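Local coordinates for protein ornithine cyclodeaminase (Methanococcus maripaludis S2, PDB 3C2Q) that catalyses the conversion of ornithine to proline with release of ammonia, using NAD(+) as cofactor, at residues A120-E125 against K274-M279; L155-E160 against E337-E342; Y183-G188 against K195-G200. All coordinates share one frame; numbering follows the deposited sequence.

Contact 1. Residues A120-E125 against K274-M279; sequences AKEMHE and KKMVIM
Met-123, on the helix of 120-125, meets Met-276 and Ile-278 on the strand of 274-279; the methionines are selenomethionines. Most of the contact is apolar and buried. CG of Met-123 lies 4.0 Å from SE of Met-276, and the two side chains cross at about a right angle. Farther out on the same side chain, SE of Met-123 rests 3.8 Å from CD1 of Ile-278, again with the side chains crosswise, and CD1 is also 4.1 Å from Met-123 CG. The strand thus offers two neighbouring side chains from one of its faces, and Met-123 spans both. CG anti to the backbone N (chi1 179°) and an extended chain carry SE of Met-276 on toward Met-123; the bend comes only at the last bond and turns CE toward Glu-122. Ile-278 presents CD1, the end of its CG1 branch, while Ile-140 of the adjacent strand packs on it and Ile-138 packs on Met-123.

The one charged side chain to take part, Glu-122, lies at the border: its OE1 is 4.0 Å from CE of Met-276, a packing distance only. The same oxygen forms a salt bridge with NZ of Lys-298 on the next strand, which therefore probably balances much of the carboxylate charge. No hydrogen bond joins the two segments; the backbone of 275-277 bonds instead to Gly-137, Ala-139 and Lys-298.

The short axes come within 10.8 Å, with their N-to-C directions 136° apart. This is helix-on-sheet packing in a Rossmann fold: helix 112-133, which leads into strand 138-142, covers a face of the parallel sheet across that strand and its neighbour 276-280.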
loop_
_atom_site.group_PDB
_atom_site.type_symbol
_atom_site.label_atom_id
_atom_site.label_comp_id
_atom_site.label_asym_id
_atom_site.label_seq_id
_atom_site.Cartn_x
_atom_site.Cartn_y
_atom_site.Cartn_z
ATOM N N ALA B 120 -5.586 -14.194 -20.978
ATOM C CA ALA B 120 -6.116 -14.004 -22.337
ATOM C C ALA B 120 -6.470 -15.369 -23.007
ATOM O O ALA B 120 -7.507 -15.490 -23.653
ATOM C CB ALA B 120 -5.120 -13.237 -23.195
ATOM N N LYS B 121 -5.623 -16.377 -22.812
ATOM C CA LYS B 121 -5.902 -17.718 -23.352
ATOM C C LYS B 121 -7.205 -18.280 -22.757
ATOM O O LYS B 121 -8.060 -18.825 -23.488
ATOM C CB LYS B 121 -4.766 -18.687 -23.066
ATOM C CG LYS B 121 -5.023 -20.109 -23.649
ATOM C CD LYS B 121 -4.712 -20.136 -25.155
ATOM C CE LYS B 121 -5.719 -20.983 -25.965
ATOM N NZ LYS B 121 -5.756 -20.523 -27.407
ATOM N N GLU B 122 -7.352 -18.166 -21.435
ATOM C CA GLU B 122 -8.575 -18.606 -20.798
ATOM C C GLU B 122 -9.824 -17.840 -21.257
ATOM O O GLU B 122 -10.871 -18.459 -21.507
ATOM C CB GLU B 122 -8.437 -18.607 -19.276
ATOM C CG GLU B 122 -9.289 -19.686 -18.647
ATOM C CD GLU B 122 -9.074 -19.842 -17.149
ATOM O OE1 GLU B 122 -8.043 -19.325 -16.618
ATOM O OE2 GLU B 122 -9.949 -20.495 -16.511
HETATM N N MSE B 123 -9.737 -16.515 -21.391
HETATM C CA MSE B 123 -10.874 -15.735 -21.873
HETATM C C MSE B 123 -11.260 -16.158 -23.317
HETATM O O MSE B 123 -12.433 -16.213 -23.673
HETATM C CB MSE B 123 -10.556 -14.241 -21.871
HETATM C CG MSE B 123 -10.378 -13.638 -20.464
HETATM SE SE MSE B 123 -9.855 -11.766 -20.659
HETATM C CE MSE B 123 -11.428 -10.975 -21.489
ATOM N N HIS B 124 -10.253 -16.435 -24.132
ATOM C CA HIS B 124 -10.490 -16.863 -25.515
ATOM C C HIS B 124 -11.214 -18.215 -25.535
ATOM O O HIS B 124 -12.213 -18.376 -26.225
ATOM C CB HIS B 124 -9.178 -16.919 -26.286
ATOM C CG HIS B 124 -9.357 -17.222 -27.741
ATOM N ND1 HIS B 124 -9.543 -16.238 -28.688
ATOM C CD2 HIS B 124 -9.388 -18.401 -28.404
ATOM C CE1 HIS B 124 -9.669 -16.798 -29.877
ATOM N NE2 HIS B 124 -9.575 -18.109 -29.732
ATOM N N GLU B 125 -10.730 -19.159 -24.739
ATOM C CA GLU B 125 -11.366 -20.464 -24.607
ATOM C C GLU B 125 -12.801 -20.340 -24.107
ATOM O O GLU B 125 -13.717 -20.983 -24.640
ATOM C CB GLU B 125 -10.577 -21.336 -23.632
ATOM C CG GLU B 125 -9.231 -21.771 -24.146
ATOM C CD GLU B 125 -8.401 -22.487 -23.072
ATOM O OE1 GLU B 125 -8.665 -22.312 -21.851
ATOM O OE2 GLU B 125 -7.457 -23.216 -23.447
ATOM N N LYS B 274 -21.771 -17.788 -14.485
ATOM C CA LYS B 274 -20.614 -17.449 -15.314
ATOM C C LYS B 274 -19.489 -18.483 -15.154
ATOM O O LYS B 274 -19.384 -19.160 -14.121
ATOM C CB LYS B 274 -20.105 -16.036 -14.934
ATOM C CG LYS B 274 -21.149 -14.944 -15.140
ATOM C CD LYS B 274 -21.446 -14.774 -16.655
ATOM C CE LYS B 274 -22.574 -13.755 -16.910
ATOM N NZ LYS B 274 -23.913 -14.372 -16.689
ATOM N N LYS B 275 -18.639 -18.599 -16.160
ATOM C CA LYS B 275 -17.423 -19.426 -16.049
ATOM C C LYS B 275 -16.227 -18.676 -15.419
ATOM O O LYS B 275 -15.336 -19.295 -14.851
ATOM C CB LYS B 275 -17.003 -19.943 -17.423
ATOM C CG LYS B 275 -17.971 -20.978 -18.012
ATOM C CD LYS B 275 -17.855 -22.306 -17.306
ATOM C CE LYS B 275 -16.932 -23.243 -18.094
ATOM N NZ LYS B 275 -17.695 -24.132 -19.062
HETATM N N MSE B 276 -16.224 -17.356 -15.539
HETATM C CA MSE B 276 -15.120 -16.528 -15.025
HETATM C C MSE B 276 -15.619 -15.151 -14.627
HETATM O O MSE B 276 -16.490 -14.575 -15.291
HETATM C CB MSE B 276 -14.015 -16.379 -16.075
HETATM C CG MSE B 276 -12.809 -15.499 -15.640
HETATM SE SE MSE B 276 -11.482 -15.496 -17.131
HETATM C CE MSE B 276 -9.814 -15.751 -16.173
ATOM N N VAL B 277 -15.050 -14.610 -13.549
ATOM C CA VAL B 277 -15.372 -13.252 -13.134
ATOM C C VAL B 277 -14.048 -12.512 -12.989
ATOM O O VAL B 277 -13.139 -13.009 -12.330
ATOM C CB VAL B 277 -16.125 -13.202 -11.815
ATOM C CG1 VAL B 277 -16.295 -11.703 -11.369
ATOM C CG2 VAL B 277 -17.506 -13.899 -11.954
ATOM N N ILE B 278 -13.907 -11.394 -13.687
ATOM C CA ILE B 278 -12.699 -10.582 -13.592
ATOM C C ILE B 278 -13.054 -9.274 -12.885
ATOM O O ILE B 278 -13.924 -8.529 -13.345
ATOM C CB ILE B 278 -12.081 -10.256 -14.962
ATOM C CG1 ILE B 278 -11.751 -11.544 -15.716
ATOM C CG2 ILE B 278 -10.796 -9.400 -14.752
ATOM C CD1 ILE B 278 -11.222 -11.359 -17.134
HETATM N N MSE B 279 -12.392 -9.014 -11.762
HETATM C CA MSE B 279 -12.704 -7.855 -10.929
HETATM C C MSE B 279 -11.609 -6.838 -11.165
HETATM O O MSE B 279 -10.432 -7.193 -11.040
HETATM C CB MSE B 279 -12.697 -8.250 -9.452
HETATM C CG MSE B 279 -13.757 -9.288 -9.119
HETATM SE SE MSE B 279 -13.165 -10.283 -7.525
HETATM C CE MSE B 279 -14.869 -11.302 -7.362
#

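Contact 2. Residues L155-E160 against E337-E342; sequences LAKMVE and ELERLE
Lys-157 is the first residue of 155-160 to reach 337-342: its methylene CG lies 4.4 Å from OE2 of Glu-339, a loose approach. Its ammonium group turns along its own helix, where NZ bonds OE1 of Glu-160 at 3.0 Å in a salt bridge, arriving from above the carboxylate plane, 55° out of it. Lys-157 NZ and Glu-339 OE2 remain 5.9 Å apart, so that attraction is probably only long-range.

Selenomethionine Met-158 follows and carries the apolar part. Its CG sits 3.8 Å from CD1 of Leu-338, and the two side chains cross at about a right angle. With CG beside the backbone N (chi1 -63°) and the chain extended beyond it, Met-158 reaches across toward helix 327-342, where Leu-331, Leu-334 and Leu-335 also touch it. Helix 152-160 thus packs on the C-terminal helix of the Rossmann-type domain.

Glu-160 closes the segment as the acceptor for Lys-157. Opposite, Arg-340 grips Glu-337 side-on through NE and NH2, and Glu-342 turns to Arg-127 of helix 112-133. No salt bridge joins the two segments: what holds them is a small hydrophobic contact with Lys-157 and Glu-339 at its border.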
loop_
_atom_site.group_PDB
_atom_site.type_symbol
_atom_site.label_atom_id
_atom_site.label_comp_id
_atom_site.label_asym_id
_atom_site.label_seq_id
_atom_site.Cartn_x
_atom_site.Cartn_y
_atom_site.Cartn_z
ATOM N N LEU B 155 -11.507 -1.967 -22.455
ATOM C CA LEU B 155 -12.630 -2.747 -21.937
ATOM C C LEU B 155 -13.821 -2.670 -22.884
ATOM O O LEU B 155 -14.477 -3.685 -23.132
ATOM C CB LEU B 155 -13.045 -2.288 -20.541
ATOM C CG LEU B 155 -14.233 -3.032 -19.926
ATOM C CD1 LEU B 155 -14.010 -4.546 -19.977
ATOM C CD2 LEU B 155 -14.465 -2.545 -18.491
ATOM N N ALA B 156 -14.088 -1.485 -23.426
ATOM C CA ALA B 156 -15.213 -1.339 -24.386
ATOM C C ALA B 156 -15.022 -2.244 -25.613
ATOM O O ALA B 156 -15.961 -2.872 -26.100
ATOM C CB ALA B 156 -15.354 0.122 -24.817
ATOM N N LYS B 157 -13.797 -2.304 -26.108
ATOM C CA LYS B 157 -13.446 -3.226 -27.180
ATOM C C LYS B 157 -13.678 -4.715 -26.862
ATOM O O LYS B 157 -14.166 -5.478 -27.726
ATOM C CB LYS B 157 -12.016 -2.952 -27.662
ATOM C CG LYS B 157 -11.584 -3.781 -28.880
ATOM C CD LYS B 157 -12.441 -3.516 -30.094
ATOM C CE LYS B 157 -12.165 -2.143 -30.659
ATOM N NZ LYS B 157 -12.751 -2.020 -32.042
HETATM N N MSE B 158 -13.359 -5.147 -25.640
HETATM C CA MSE B 158 -13.641 -6.525 -25.232
HETATM C C MSE B 158 -15.139 -6.807 -25.262
HETATM O O MSE B 158 -15.543 -7.895 -25.668
HETATM C CB MSE B 158 -13.053 -6.847 -23.841
HETATM C CG MSE B 158 -11.542 -6.758 -23.821
HETATM SE SE MSE B 158 -10.880 -6.793 -21.936
HETATM C CE MSE B 158 -9.079 -6.091 -22.301
ATOM N N VAL B 159 -15.946 -5.848 -24.821
ATOM C CA VAL B 159 -17.412 -5.954 -24.925
ATOM C C VAL B 159 -17.832 -6.071 -26.408
ATOM O O VAL B 159 -18.554 -7.005 -26.780
ATOM C CB VAL B 159 -18.124 -4.748 -24.278
ATOM C CG1 VAL B 159 -19.633 -4.892 -24.386
ATOM C CG2 VAL B 159 -17.746 -4.619 -22.753
ATOM N N GLU B 160 -17.320 -5.154 -27.234
ATOM C CA GLU B 160 -17.571 -5.143 -28.675
ATOM C C GLU B 160 -17.227 -6.492 -29.313
ATOM O O GLU B 160 -18.009 -7.024 -30.121
ATOM C CB GLU B 160 -16.799 -3.972 -29.317
ATOM C CG GLU B 160 -17.006 -3.829 -30.821
ATOM C CD GLU B 160 -16.256 -2.654 -31.432
ATOM O OE1 GLU B 160 -15.483 -1.924 -30.724
ATOM O OE2 GLU B 160 -16.480 -2.436 -32.650
ATOM N N GLU B 337 -3.210 -8.867 -26.428
ATOM C CA GLU B 337 -3.005 -10.305 -26.403
ATOM C C GLU B 337 -4.236 -11.060 -26.963
ATOM O O GLU B 337 -4.083 -12.047 -27.707
ATOM C CB GLU B 337 -2.625 -10.768 -24.992
ATOM C CG GLU B 337 -2.297 -12.261 -24.848
ATOM C CD GLU B 337 -1.117 -12.760 -25.708
ATOM O OE1 GLU B 337 -0.367 -11.946 -26.283
ATOM O OE2 GLU B 337 -0.975 -13.998 -25.813
ATOM N N LEU B 338 -5.441 -10.596 -26.612
ATOM C CA LEU B 338 -6.695 -11.126 -27.168
ATOM C C LEU B 338 -6.723 -10.937 -28.709
ATOM O O LEU B 338 -7.069 -11.862 -29.440
ATOM C CB LEU B 338 -7.909 -10.444 -26.513
ATOM C CG LEU B 338 -8.161 -10.674 -25.009
ATOM C CD1 LEU B 338 -9.250 -9.718 -24.461
ATOM C CD2 LEU B 338 -8.506 -12.127 -24.759
ATOM N N GLU B 339 -6.333 -9.756 -29.189
ATOM C CA GLU B 339 -6.234 -9.501 -30.638
ATOM C C GLU B 339 -5.210 -10.417 -31.328
ATOM O O GLU B 339 -5.476 -10.923 -32.430
ATOM C CB GLU B 339 -5.978 -8.020 -30.915
ATOM C CG GLU B 339 -7.151 -7.145 -30.470
ATOM C CD GLU B 339 -6.849 -5.658 -30.522
ATOM O OE1 GLU B 339 -5.695 -5.269 -30.236
ATOM O OE2 GLU B 339 -7.769 -4.869 -30.802
ATOM N N ARG B 340 -4.082 -10.674 -30.667
ATOM C CA ARG B 340 -3.075 -11.643 -31.152
ATOM C C ARG B 340 -3.659 -13.051 -31.327
ATOM O O ARG B 340 -3.463 -13.684 -32.380
ATOM C CB ARG B 340 -1.853 -11.690 -30.218
ATOM C CG ARG B 340 -0.614 -12.394 -30.801
ATOM C CD ARG B 340 0.502 -12.630 -29.751
ATOM N NE ARG B 340 0.092 -13.584 -28.714
ATOM C CZ ARG B 340 0.085 -14.912 -28.853
ATOM N NH1 ARG B 340 0.484 -15.481 -29.985
ATOM N NH2 ARG B 340 -0.321 -15.680 -27.857
ATOM N N LEU B 341 -4.357 -13.544 -30.295
ATOM C CA LEU B 341 -5.035 -14.844 -30.342
ATOM C C LEU B 341 -6.111 -14.944 -31.429
ATOM O O LEU B 341 -6.242 -15.991 -32.062
ATOM C CB LEU B 341 -5.661 -15.208 -28.990
ATOM C CG LEU B 341 -4.741 -15.424 -27.802
ATOM C CD1 LEU B 341 -5.561 -15.645 -26.509
ATOM C CD2 LEU B 341 -3.774 -16.573 -28.059
ATOM N N GLU B 342 -6.872 -13.876 -31.632
ATOM C CA GLU B 342 -7.923 -13.857 -32.649
ATOM C C GLU B 342 -7.333 -13.960 -34.064
ATOM O O GLU B 342 -7.948 -14.546 -34.960
ATOM C CB GLU B 342 -8.794 -12.606 -32.509
ATOM C CG GLU B 342 -10.299 -12.870 -32.669
ATOM C CD GLU B 342 -11.186 -11.909 -31.837
ATOM O OE1 GLU B 342 -12.331 -11.623 -32.272
ATOM O OE2 GLU B 342 -10.748 -11.443 -30.749
#

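Contact 3. Residues Y183-G188 against K195-G200; sequences YGTSLG and KPVTGG
Gly-188 and Gly-200 pack almost backbone on backbone: CA of Gly-188 is 3.1 Å from O of Gly-200, and the two CA atoms are 3.6 Å apart, an approach made possible by the absence of side chains on both. A type II turn from Val-197 to Gly-200, with a Gly-200 N to Val-197 O bond of 2.9 Å, folds the loop back toward Gly-188. The carbonyl of Gly-188 takes a hydrogen bond from N of Val-197, at 3.1 Å and with an N-H...O angle of 160°, the donor lying nearly on the line of the C=O bond. The same oxygen receives a CA-H...O contact from Pro-196 CA at 3.5 Å. CG2 of Val-197 lies against Gly-188 O and meets CG2 of Thr-185 tip to tip, 3.6 Å apart. The Thr-185 torsion (chi1 60°) sets that methyl beside the backbone N, facing Val-197, and leaves OG1 to bond Glu-179 and His-203.

Outward the contact thins. Lys-195 and Thr-198 point away from 183-188, though this side is not all solvent: Lys-195 packs on Arg-118 of the second subunit.

The whole lies just after helix 171-183, whose Glu-179 carboxylate bonds the amides of Leu-187 and Gly-188. Strands 185-186 and 189-190 make a small hairpin, and the loop leading to helix 203-214 folds against its turn.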
loop_
_atom_site.group_PDB
_atom_site.type_symbol
_atom_site.label_atom_id
_atom_site.label_comp_id
_atom_site.label_asym_id
_atom_site.label_seq_id
_atom_site.Cartn_x
_atom_site.Cartn_y
_atom_site.Cartn_z
ATOM N N TYR B 183 -17.113 13.873 -23.710
ATOM C CA TYR B 183 -16.161 14.969 -23.596
ATOM C C TYR B 183 -14.668 14.641 -23.731
ATOM O O TYR B 183 -13.831 15.549 -23.714
ATOM C CB TYR B 183 -16.399 15.730 -22.292
ATOM C CG TYR B 183 -17.847 16.134 -22.148
ATOM C CD1 TYR B 183 -18.419 17.082 -23.013
ATOM C CD2 TYR B 183 -18.662 15.532 -21.195
ATOM C CE1 TYR B 183 -19.746 17.415 -22.913
ATOM C CE2 TYR B 183 -20.003 15.859 -21.090
ATOM C CZ TYR B 183 -20.532 16.804 -21.938
ATOM O OH TYR B 183 -21.862 17.134 -21.835
ATOM N N GLY B 184 -14.332 13.365 -23.798
ATOM C CA GLY B 184 -12.918 12.987 -23.895
ATOM C C GLY B 184 -12.150 12.999 -22.561
ATOM O O GLY B 184 -10.903 12.834 -22.558
ATOM N N THR B 185 -12.872 13.180 -21.446
ATOM C CA THR B 185 -12.238 13.258 -20.105
ATOM C C THR B 185 -12.831 12.282 -19.061
ATOM O O THR B 185 -13.939 11.764 -19.225
ATOM C CB THR B 185 -12.376 14.676 -19.480
ATOM O OG1 THR B 185 -13.767 14.995 -19.331
ATOM C CG2 THR B 185 -11.728 15.736 -20.344
ATOM N N SER B 186 -12.074 12.059 -17.984
ATOM C CA SER B 186 -12.601 11.424 -16.779
ATOM C C SER B 186 -12.073 12.265 -15.649
ATOM O O SER B 186 -10.859 12.506 -15.568
ATOM C CB SER B 186 -12.101 9.986 -16.657
ATOM O OG SER B 186 -12.775 9.315 -15.583
ATOM N N LEU B 187 -12.986 12.777 -14.831
ATOM C CA LEU B 187 -12.623 13.745 -13.809
ATOM C C LEU B 187 -12.016 15.017 -14.444
ATOM O O LEU B 187 -11.191 15.708 -13.817
ATOM C CB LEU B 187 -11.601 13.095 -12.843
ATOM C CG LEU B 187 -12.085 11.958 -11.933
ATOM C CD1 LEU B 187 -10.901 11.407 -11.097
ATOM C CD2 LEU B 187 -13.184 12.486 -11.052
ATOM N N GLY B 188 -12.377 15.299 -15.704
ATOM C CA GLY B 188 -11.857 16.501 -16.355
ATOM C C GLY B 188 -10.462 16.349 -16.895
ATOM O O GLY B 188 -9.883 17.325 -17.343
ATOM N N LYS B 195 -3.793 15.254 -19.646
ATOM C CA LYS B 195 -3.788 16.631 -19.137
ATOM C C LYS B 195 -5.191 17.096 -18.807
ATOM O O LYS B 195 -6.145 16.712 -19.502
ATOM C CB LYS B 195 -3.180 17.577 -20.180
ATOM C CG LYS B 195 -1.794 17.145 -20.624
ATOM C CD LYS B 195 -1.085 18.249 -21.356
ATOM C CE LYS B 195 -0.865 17.879 -22.781
ATOM N NZ LYS B 195 0.524 18.281 -23.166
ATOM N N PRO B 196 -5.328 17.904 -17.746
ATOM C CA PRO B 196 -6.602 18.496 -17.415
ATOM C C PRO B 196 -6.986 19.457 -18.542
ATOM O O PRO B 196 -6.110 20.040 -19.221
ATOM C CB PRO B 196 -6.336 19.278 -16.114
ATOM C CG PRO B 196 -4.884 19.438 -16.026
ATOM C CD PRO B 196 -4.250 18.326 -16.826
ATOM N N VAL B 197 -8.273 19.577 -18.780
ATOM C CA VAL B 197 -8.745 20.511 -19.807
ATOM C C VAL B 197 -9.480 21.671 -19.109
ATOM O O VAL B 197 -10.039 21.494 -18.006
ATOM C CB VAL B 197 -9.642 19.784 -20.831
ATOM C CG1 VAL B 197 -8.883 18.641 -21.485
ATOM C CG2 VAL B 197 -10.897 19.268 -20.187
ATOM N N THR B 198 -9.478 22.853 -19.733
ATOM C CA THR B 198 -10.172 24.018 -19.158
ATOM C C THR B 198 -11.655 23.688 -18.991
ATOM O O THR B 198 -12.288 23.170 -19.901
ATOM C CB THR B 198 -9.955 25.313 -20.003
ATOM O OG1 THR B 198 -10.164 25.023 -21.378
ATOM C CG2 THR B 198 -8.550 25.783 -19.873
ATOM N N GLY B 199 -12.183 23.905 -17.786
ATOM C CA GLY B 199 -13.593 23.592 -17.484
ATOM C C GLY B 199 -13.922 22.097 -17.361
ATOM O O GLY B 199 -15.088 21.724 -17.237
ATOM N N GLY B 200 -12.896 21.235 -17.396
ATOM C CA GLY B 200 -13.108 19.790 -17.312
ATOM C C GLY B 200 -13.801 19.311 -16.045
ATOM O O GLY B 200 -14.440 18.252 -16.038
#

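Along the chain the segments run 120-125, 155-160, 183-188, 195-200, 274-279 and 337-342, so contacts 1 and 2 alternate while contact 3 is nested inside both. Contacts 1 and 2 are neighbours, about 12 Å apart centre to centre: Ala-120 CB of contact 1 lies 3.4 Å from Glu-337 CG of contact 2, where two helices pack together beside the parallel sheet. Helices far apart in sequence, 112-133 and the C-terminal 327-342, are thereby brought together. Contact 3 stands apart at the periphery, about 33 Å from contact 1 and about 27 Å from contact 2, centre to centre, and involves a small hairpin and loop outside the parallel sheet.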